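Local atomic coordinates of GGDEF and EAL domain-containing protein (PDB entry 6PWK), a protein that binds the second messenger c-di-GMP as a LapD-type receptor and thereby probably controls large adhesins in biofilm formation of Vibrio cholerae. Residues F303-P306 with E307-V311. Numbering follows the deposited sequence.
Sequences FEIP and EGCFV. With MG (magnesium ion), chain E.
At the C-terminal mouth of the EAL-domain barrel, where strand 301-305 ends and helix 307-312 sets off, Ile305 and Pro306 pack against Cys309 and Phe310. The contact borders the ligand site, the Pro306 side chain lying about 7 Å from bound c-di-GMP at the nearest atoms. The chain changes direction after Pro306, the axes of the short strand and helix segments making an angle of 67°. The CG2 methyl of Ile305 does most of the touching: it lies 3.5 Å from CE2 of Phe310 and 3.6 Å from CB of Cys309. Chi1 of -59° sets CG1 beside the backbone N and leaves this methyl anti to it, pointing at the helix. The isoleucine and phenylalanine side chains run roughly perpendicular to each other, and the ring meets the methyl obliquely. SG of Cys309, beside the same methyl, also comes to 4.0 Å from CD of Pro306. The turn is closed by the backbone, since Cys309 N donates to Pro306 O over 3.0 Å; the bond is bent, 141° at the hydrogen, with the donor well above the carbonyl plane. Helix 314-326 and helix 275-278 add Phe320 and Ile278 around Ile305, while Phe349 meets the Phe310 ring edge-to-face. One residue before Ile305, Glu304 reaches away from this apolar cluster and binds magnesium through OE1 at 2.2 Å, sharing the ion with Glu218, Asn272 and Asp334. The chemistry is thus divided: apolar packing and one i to i+3 backbone bond join the strand end to the first turn of the helix, while both oxygens of each buried glutamate are engaged, Glu304 by the ion, Lys355 and Tyr353, Glu307 by Tyr345 and the backbone N-H groups of Gly337 and Asn339, which holds each carboxylate in place.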
loop_
_atom_site.group_PDB
_atom_site.type_symbol
_atom_site.label_atom_id
_atom_site.label_comp_id
_atom_site.label_asym_id
_atom_site.label_seq_id
_atom_site.Cartn_x
_atom_site.Cartn_y
_atom_site.Cartn_z
ATOM N N PHE A 303 -15.130 -20.614 -0.472
ATOM C CA PHE A 303 -13.952 -19.821 -0.800
ATOM C C PHE A 303 -12.818 -20.197 0.145
ATOM O O PHE A 303 -12.915 -19.981 1.356
ATOM C CB PHE A 303 -14.260 -18.326 -0.727
ATOM C CG PHE A 303 -15.133 -17.839 -1.848
ATOM C CD1 PHE A 303 -14.590 -17.535 -3.085
ATOM C CD2 PHE A 303 -16.500 -17.699 -1.670
ATOM C CE1 PHE A 303 -15.390 -17.094 -4.121
ATOM C CE2 PHE A 303 -17.307 -17.256 -2.703
ATOM C CZ PHE A 303 -16.751 -16.954 -3.930
ATOM N N GLU A 304 -11.749 -20.763 -0.411
ATOM C CA GLU A 304 -10.614 -21.228 0.379
ATOM C C GLU A 304 -9.627 -20.077 0.532
ATOM O O GLU A 304 -8.999 -19.651 -0.443
ATOM C CB GLU A 304 -9.964 -22.442 -0.278
ATOM C CG GLU A 304 -9.309 -23.390 0.711
ATOM C CD GLU A 304 -9.350 -24.837 0.253
ATOM O OE1 GLU A 304 -8.364 -25.303 -0.354
ATOM O OE2 GLU A 304 -10.377 -25.507 0.492
ATOM N N ILE A 305 -9.489 -19.580 1.752
ATOM C CA ILE A 305 -8.673 -18.408 2.057
ATOM C C ILE A 305 -7.427 -18.874 2.798
ATOM O O ILE A 305 -7.547 -19.615 3.781
ATOM C CB ILE A 305 -9.452 -17.379 2.898
ATOM C CG1 ILE A 305 -10.711 -16.934 2.149
ATOM C CG2 ILE A 305 -8.575 -16.191 3.232
ATOM C CD1 ILE A 305 -11.620 -16.043 2.961
ATOM N N PRO A 306 -6.228 -18.475 2.371
ATOM C CA PRO A 306 -5.016 -18.910 3.071
ATOM C C PRO A 306 -4.968 -18.358 4.487
ATOM O O PRO A 306 -5.484 -17.276 4.774
ATOM C CB PRO A 306 -3.880 -18.339 2.209
ATOM C CG PRO A 306 -4.508 -18.030 0.884
ATOM C CD PRO A 306 -5.916 -17.639 1.201
ATOM N N GLU A 307 -4.334 -19.125 5.378
ATOM C CA GLU A 307 -4.210 -18.695 6.767
ATOM C C GLU A 307 -3.446 -17.382 6.882
ATOM O O GLU A 307 -3.711 -16.588 7.793
ATOM C CB GLU A 307 -3.531 -19.788 7.594
ATOM C CG GLU A 307 -3.238 -19.392 9.033
ATOM C CD GLU A 307 -2.806 -20.566 9.884
ATOM O OE1 GLU A 307 -3.671 -21.158 10.565
ATOM O OE2 GLU A 307 -1.603 -20.901 9.866
ATOM N N GLY A 308 -2.509 -17.129 5.966
ATOM C CA GLY A 308 -1.771 -15.878 5.995
ATOM C C GLY A 308 -2.658 -14.655 5.874
ATOM O O GLY A 308 -2.320 -13.587 6.390
ATOM N N CYS A 309 -3.799 -14.786 5.193
ATOM C CA CYS A 309 -4.739 -13.672 5.101
ATOM C C CYS A 309 -5.285 -13.299 6.471
ATOM O O CYS A 309 -5.316 -12.122 6.841
ATOM C CB CYS A 309 -5.889 -14.022 4.160
ATOM S SG CYS A 309 -5.526 -13.861 2.415
ATOM N N PHE A 310 -5.725 -14.298 7.238
ATOM C CA PHE A 310 -6.403 -14.018 8.499
ATOM C C PHE A 310 -5.471 -13.380 9.521
ATOM O O PHE A 310 -5.915 -12.564 10.336
ATOM C CB PHE A 310 -7.008 -15.302 9.065
ATOM C CG PHE A 310 -8.138 -15.858 8.246
ATOM C CD1 PHE A 310 -9.436 -15.415 8.437
ATOM C CD2 PHE A 310 -7.904 -16.835 7.292
ATOM C CE1 PHE A 310 -10.478 -15.928 7.687
ATOM C CE2 PHE A 310 -8.941 -17.353 6.541
ATOM C CZ PHE A 310 -10.229 -16.899 6.738
ATOM N N VAL A 311 -4.185 -13.729 9.499
ATOM C CA VAL A 311 -3.273 -13.214 10.515
ATOM C C VAL A 311 -2.539 -11.957 10.049
ATOM O O VAL A 311 -2.129 -11.143 10.881
ATOM C CB VAL A 311 -2.280 -14.310 10.952
ATOM C CG1 VAL A 311 -2.898 -15.692 10.786
ATOM C CG2 VAL A 311 -0.960 -14.205 10.195
HETATM MG MG MG E . -6.359 -24.957 -1.079
#